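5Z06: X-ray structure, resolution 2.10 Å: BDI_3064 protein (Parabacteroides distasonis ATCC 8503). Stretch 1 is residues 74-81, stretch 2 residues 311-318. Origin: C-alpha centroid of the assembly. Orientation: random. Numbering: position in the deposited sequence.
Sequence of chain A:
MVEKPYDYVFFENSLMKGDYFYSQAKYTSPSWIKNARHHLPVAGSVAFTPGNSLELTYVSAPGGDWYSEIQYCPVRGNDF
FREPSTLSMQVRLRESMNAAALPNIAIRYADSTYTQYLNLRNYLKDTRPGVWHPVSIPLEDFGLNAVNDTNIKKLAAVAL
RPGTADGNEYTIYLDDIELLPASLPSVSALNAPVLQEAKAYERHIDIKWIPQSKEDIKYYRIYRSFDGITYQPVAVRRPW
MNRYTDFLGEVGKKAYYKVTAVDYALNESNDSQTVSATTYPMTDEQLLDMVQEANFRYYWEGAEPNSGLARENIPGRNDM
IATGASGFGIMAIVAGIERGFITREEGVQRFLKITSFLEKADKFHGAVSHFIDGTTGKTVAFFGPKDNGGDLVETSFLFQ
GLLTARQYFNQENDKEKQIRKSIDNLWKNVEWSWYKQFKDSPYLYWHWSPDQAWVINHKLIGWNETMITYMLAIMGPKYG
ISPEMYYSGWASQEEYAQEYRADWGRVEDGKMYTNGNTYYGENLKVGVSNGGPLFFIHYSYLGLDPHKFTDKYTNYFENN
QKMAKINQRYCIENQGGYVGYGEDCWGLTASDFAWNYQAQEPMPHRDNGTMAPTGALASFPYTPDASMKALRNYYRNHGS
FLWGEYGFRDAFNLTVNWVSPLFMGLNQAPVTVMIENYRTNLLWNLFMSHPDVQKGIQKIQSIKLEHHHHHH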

ATOM      1  N   PRO A  74       4.763 -12.259   1.058  1.00 34.70           N
ATOM      2  CA  PRO A  74       5.485 -11.228   1.817  1.00 35.57           C
ATOM      3  C   PRO A  74       4.800  -9.888   1.719  1.00 35.79           C
ATOM      4  O   PRO A  74       4.241  -9.540   0.680  1.00 34.69           O
ATOM      5  CB  PRO A  74       6.860 -11.176   1.151  1.00 36.96           C
ATOM      6  CG  PRO A  74       6.634 -11.767  -0.195  1.00 38.77           C
ATOM      7  CD  PRO A  74       5.634 -12.860   0.048  1.00 35.55           C
ATOM      8  N   VAL A  75       4.790  -9.169   2.824  1.00 32.74           N
ATOM      9  CA  VAL A  75       4.142  -7.881   2.853  1.00 30.60           C
ATOM     10  C   VAL A  75       5.128  -6.945   3.515  1.00 30.45           C
ATOM     11  O   VAL A  75       5.661  -7.253   4.599  1.00 27.80           O
ATOM     12  CB  VAL A  75       2.831  -7.936   3.639  1.00 31.13           C
ATOM     13  CG1 VAL A  75       2.171  -6.570   3.657  1.00 31.99           C
ATOM     14  CG2 VAL A  75       1.885  -8.969   3.043  1.00 32.33           C
ATOM     15  N   ARG A  76       5.359  -5.807   2.862  1.00 28.10           N
ATOM     16  CA  ARG A  76       6.257  -4.779   3.363  1.00 27.67           C
ATOM     17  C   ARG A  76       5.995  -4.540   4.846  1.00 26.74           C
ATOM     18  O   ARG A  76       4.838  -4.375   5.272  1.00 25.60           O
ATOM     19  CB  ARG A  76       6.056  -3.492   2.567  1.00 28.37           C
ATOM     20  CG  ARG A  76       6.848  -2.290   3.055  1.00 29.31           C
ATOM     21  CD  ARG A  76       6.487  -1.068   2.237  1.00 29.53           C
ATOM     22  NE  ARG A  76       6.941  -1.238   0.871  1.00 30.84           N
ATOM     23  CZ  ARG A  76       8.058  -0.737   0.342  1.00 30.48           C
ATOM     24  NH1 ARG A  76       8.889   0.057   1.029  1.00 31.27           N
ATOM     25  NH2 ARG A  76       8.334  -1.018  -0.916  1.00 29.40           N
ATOM     26  N   GLY A  77       7.068  -4.552   5.631  1.00 27.02           N
ATOM     27  CA  GLY A  77       6.958  -4.293   7.066  1.00 29.95           C
ATOM     28  C   GLY A  77       6.314  -5.381   7.914  1.00 30.60           C
ATOM     29  O   GLY A  77       6.154  -5.183   9.124  1.00 29.45           O
ATOM     30  N   ASN A  78       5.949  -6.522   7.303  1.00 32.81           N
ATOM     31  CA  ASN A  78       5.466  -7.700   8.038  1.00 33.63           C
ATOM     32  C   ASN A  78       6.716  -8.512   8.349  1.00 34.51           C
ATOM     33  O   ASN A  78       7.164  -9.359   7.558  1.00 35.96           O
ATOM     34  CB  ASN A  78       4.447  -8.541   7.247  1.00 34.48           C
ATOM     35  CG  ASN A  78       3.088  -7.876   7.118  1.00 32.92           C
ATOM     36  OD1 ASN A  78       2.063  -8.545   7.224  1.00 33.53           O
ATOM     37  ND2 ASN A  78       3.070  -6.577   6.838  1.00 31.88           N
ATOM     38  N   ASP A  79       7.304  -8.174   9.486  1.00 34.50           N
ATOM     39  CA  ASP A  79       8.610  -8.684   9.912  1.00 34.90           C
ATOM     40  C   ASP A  79       8.585  -9.283  11.297  1.00 33.43           C
ATOM     41  O   ASP A  79       9.446 -10.081  11.611  1.00 34.17           O
ATOM     42  CB  ASP A  79       9.639  -7.538   9.887  1.00 33.34           C
ATOM     43  CG  ASP A  79       9.681  -6.829   8.539  1.00 34.72           C
ATOM     44  OD1 ASP A  79       9.713  -7.539   7.508  1.00 33.88           O
ATOM     45  OD2 ASP A  79       9.656  -5.569   8.500  1.00 33.63           O
ATOM     46  N   PHE A  80       7.616  -8.881  12.115  1.00 33.57           N
ATOM     47  CA  PHE A  80       7.492  -9.327  13.473  1.00 36.51           C
ATOM     48  C   PHE A  80       6.289 -10.229  13.569  1.00 36.03           C
ATOM     49  O   PHE A  80       5.190  -9.845  13.206  1.00 37.12           O
ATOM     50  CB  PHE A  80       7.346  -8.127  14.400  1.00 39.47           C
ATOM     51  CG  PHE A  80       8.518  -7.200  14.344  1.00 41.93           C
ATOM     52  CD1 PHE A  80       9.754  -7.601  14.848  1.00 45.07           C
ATOM     53  CD2 PHE A  80       8.412  -5.944  13.750  1.00 42.96           C
ATOM     54  CE1 PHE A  80      10.857  -6.760  14.787  1.00 46.81           C
ATOM     55  CE2 PHE A  80       9.508  -5.098  13.692  1.00 41.97           C
ATOM     56  CZ  PHE A  80      10.731  -5.507  14.208  1.00 45.66           C
ATOM     57  N   PHE A  81       6.530 -11.434  14.062  1.00 36.04           N
ATOM     58  CA  PHE A  81       5.556 -12.497  14.118  1.00 36.66           C
ATOM     59  C   PHE A  81       5.627 -13.152  15.482  1.00 36.37           C
ATOM     60  O   PHE A  81       6.645 -13.108  16.178  1.00 38.28           O
ATOM     61  CB  PHE A  81       5.823 -13.555  13.035  1.00 36.33           C
ATOM     62  CG  PHE A  81       5.811 -13.014  11.636  1.00 37.47           C
ATOM     63  CD1 PHE A  81       4.625 -12.938  10.906  1.00 37.86           C
ATOM     64  CD2 PHE A  81       6.985 -12.561  11.042  1.00 38.71           C
ATOM     65  CE1 PHE A  81       4.616 -12.428   9.610  1.00 36.91           C
ATOM     66  CE2 PHE A  81       6.978 -12.048   9.745  1.00 38.39           C
ATOM     67  CZ  PHE A  81       5.796 -11.986   9.032  1.00 36.42           C
ATOM     68  N   ARG A 311       1.730   5.699   8.454  1.00 26.23           N
ATOM     69  CA  ARG A 311       2.445   4.478   8.381  1.00 27.16           C
ATOM     70  C   ARG A 311       2.960   4.243   6.970  1.00 26.28           C
ATOM     71  O   ARG A 311       2.370   4.689   5.998  1.00 27.42           O
ATOM     72  CB  ARG A 311       1.561   3.338   8.890  1.00 29.35           C
ATOM     73  CG  ARG A 311       1.447   3.448  10.391  1.00 31.48           C
ATOM     74  CD  ARG A 311       0.933   2.217  11.057  1.00 33.83           C
ATOM     75  NE  ARG A 311      -0.463   2.393  11.343  1.00 35.73           N
ATOM     76  CZ  ARG A 311      -1.055   2.369  12.537  1.00 31.75           C
ATOM     77  NH1 ARG A 311      -0.416   2.113  13.672  1.00 31.88           N
ATOM     78  NH2 ARG A 311      -2.354   2.569  12.562  1.00 29.87           N
ATOM     79  N   GLU A 312       4.092   3.574   6.873  1.00 24.61           N
ATOM     80  CA  GLU A 312       4.621   3.199   5.585  1.00 25.98           C
ATOM     81  C   GLU A 312       3.572   2.448   4.785  1.00 26.28           C
ATOM     82  O   GLU A 312       3.373   2.716   3.610  1.00 27.96           O
ATOM     83  CB  GLU A 312       5.852   2.327   5.748  1.00 25.47           C
ATOM     84  CG  GLU A 312       6.374   1.678   4.468  1.00 26.45           C
ATOM     85  CD  GLU A 312       6.959   2.621   3.442  1.00 26.90           C
ATOM     86  OE1 GLU A 312       6.716   3.855   3.489  1.00 27.76           O
ATOM     87  OE2 GLU A 312       7.698   2.103   2.563  1.00 27.16           O
ATOM     88  N   ASN A 313       2.933   1.490   5.430  1.00 25.61           N
ATOM     89  CA  ASN A 313       1.891   0.707   4.783  1.00 26.42           C
ATOM     90  C   ASN A 313       1.076  -0.010   5.837  1.00 25.32           C
ATOM     91  O   ASN A 313       1.549  -0.216   6.953  1.00 26.04           O
ATOM     92  CB  ASN A 313       2.472  -0.318   3.778  1.00 26.29           C
ATOM     93  CG  ASN A 313       3.367  -1.330   4.434  1.00 25.83           C
ATOM     94  OD1 ASN A 313       4.502  -1.014   4.799  1.00 25.07           O
ATOM     95  ND2 ASN A 313       2.854  -2.544   4.626  1.00 27.36           N
ATOM     96  N   ILE A 314      -0.135  -0.390   5.440  1.00 25.98           N
ATOM     97  CA  ILE A 314      -1.065  -1.167   6.264  1.00 25.74           C
ATOM     98  C   ILE A 314      -1.579  -2.335   5.404  1.00 26.42           C
ATOM     99  O   ILE A 314      -2.083  -2.102   4.282  1.00 25.28           O
ATOM    100  CB  ILE A 314      -2.232  -0.283   6.760  1.00 25.56           C
ATOM    101  CG1 ILE A 314      -1.680   0.985   7.460  1.00 25.34           C
ATOM    102  CG2 ILE A 314      -3.170  -1.063   7.679  1.00 26.25           C
ATOM    103  CD1 ILE A 314      -2.757   1.921   8.011  1.00 24.21           C
ATOM    104  N   PRO A 315      -1.436  -3.575   5.875  1.00 25.92           N
ATOM    105  CA  PRO A 315      -0.784  -3.910   7.128  1.00 25.98           C
ATOM    106  C   PRO A 315       0.722  -3.890   6.973  1.00 26.81           C
ATOM    107  O   PRO A 315       1.262  -4.478   6.030  1.00 28.72           O
ATOM    108  CB  PRO A 315      -1.259  -5.326   7.395  1.00 26.76           C
ATOM    109  CG  PRO A 315      -1.481  -5.914   6.029  1.00 26.60           C
ATOM    110  CD  PRO A 315      -1.966  -4.776   5.194  1.00 27.54           C
ATOM    111  N   GLY A 316       1.392  -3.204   7.887  1.00 26.34           N
ATOM    112  CA  GLY A 316       2.849  -3.118   7.879  1.00 26.57           C
ATOM    113  C   GLY A 316       3.368  -3.063   9.301  1.00 28.19           C
ATOM    114  O   GLY A 316       2.795  -3.696  10.191  1.00 29.17           O
ATOM    115  N   ARG A 317       4.456  -2.326   9.507  1.00 27.43           N
ATOM    116  CA  ARG A 317       4.918  -2.008  10.846  1.00 29.67           C
ATOM    117  C   ARG A 317       3.845  -1.200  11.512  1.00 30.45           C
ATOM    118  O   ARG A 317       3.274  -0.296  10.913  1.00 33.69           O
ATOM    119  CB  ARG A 317       6.196  -1.184  10.824  1.00 28.83           C
ATOM    120  CG  ARG A 317       7.355  -1.930  10.212  1.00 29.81           C
ATOM    121  CD  ARG A 317       7.754  -3.134  11.055  1.00 30.28           C
ATOM    122  NE  ARG A 317       8.957  -3.702  10.473  1.00 28.57           N
ATOM    123  CZ  ARG A 317      10.189  -3.263  10.709  1.00 29.37           C
ATOM    124  NH1 ARG A 317      10.415  -2.253  11.549  1.00 30.74           N
ATOM    125  NH2 ARG A 317      11.209  -3.849  10.103  1.00 28.98           N
ATOM    126  N   ASN A 318       3.555  -1.561  12.745  1.00 31.62           N
ATOM    127  CA  ASN A 318       2.561  -0.880  13.520  1.00 35.50           C
ATOM    128  C   ASN A 318       3.035   0.528  13.913  1.00 34.80           C
ATOM    129  O   ASN A 318       2.232   1.480  13.996  1.00 36.00           O
ATOM    130  CB  ASN A 318       2.225  -1.733  14.745  1.00 39.42           C
ATOM    131  CG  ASN A 318       1.177  -1.097  15.625  1.00 46.94           C
ATOM    132  OD1 ASN A 318       1.394  -0.887  16.831  1.00 53.99           O
ATOM    133  ND2 ASN A 318       0.038  -0.764  15.029  1.00 49.18           N
TER

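Stretch 1 has no regular helix or strand. Its main feature is a type II beta turn from Val-75 to Asn-78, closed by a hydrogen bond from Asn-78 N to Val-75 O at 2.8 Å. Stretch 2 has a short strand at Asn-313 and Ile-314; a cis peptide bond precedes Pro-315. The two stretches are far apart in sequence but touch at their middles. Gly-77 CA lies 4.4 Å from Gly-316 CA, so the closest pair of CA atoms across the stretches is glycine to glycine. Together the stretches bury 442 Å² against each other.

Both glycines suit their places. Gly-77 has a phi of 72°, a value that favours glycine, as is usual for the third position of a type II turn. A CB on Gly-77 would point toward stretch 2 and sit 2.9 Å from Arg-317 N, a clash. A CB on Gly-316 would lie 2.5 Å from Asn-313 O, within its own stretch. The absent side chain of Gly-77 leaves room for the backbone of stretch 2.

No hydrogen bond joins backbone to backbone across the contact. Side-chain amides do this work instead. Asn-313 ND2 donates to Arg-76 O at 2.8 Å, so stretch 2 reaches a carbonyl inside the turn. In the other direction, Asn-78 ND2 donates to Pro-315 O at 2.9 Å. The same Asn-78 ND2 also donates to Arg-76 O at 3.2 Å, within its own stretch. Arg-76 O therefore accepts from two asparagine amides. Arg-76 O also receives a CA-H...O contact from Gly-316 CA at 3.5 Å. One carbonyl thus gathers donors from both stretches.

Two salt bridges run across the contact, with the arginine on a different stretch in each. Arg-76 NH1 pairs with Glu-312 OE2 at 2.8 Å. The charges attract, but the hydrogen bond within this pair is weak, with an angle of 124° at the hydrogen. The Arg-76 guanidinium has further hydrogen bonds elsewhere in the structure.

The second bridge is better directed. Arg-317 NE and Arg-317 NH2 both donate to Asp-79 OD2, each at 2.8 Å. Two nitrogens of one guanidinium thus converge on a single carboxylate oxygen, which lies near the guanidinium plane. Asp-79 OD1 is hydrogen-bonded elsewhere in the structure. The CA-to-CB bond of Arg-317 points sideways, yet the end of its side chain comes nearer to stretch 1. Along the way, Arg-317 CD passes 3.2 Å from Gly-77 O.

Phe-80 CE2 lies over one face of the Arg-317 guanidinium, 3.6 Å from Arg-317 NE, while Asp-79 OD2 and Gly-77 O lie at its edge.

The apolar part is small. Val-75 CG1 lies 4.4 Å from Pro-315 CG, and Val-75 CG1 also comes within 3.3 Å of Pro-315 O. Ile-314 takes no part, since its CA-to-CB bond points away. Packing here is mostly polar, combining two salt bridges with the amide-to-carbonyl bonds.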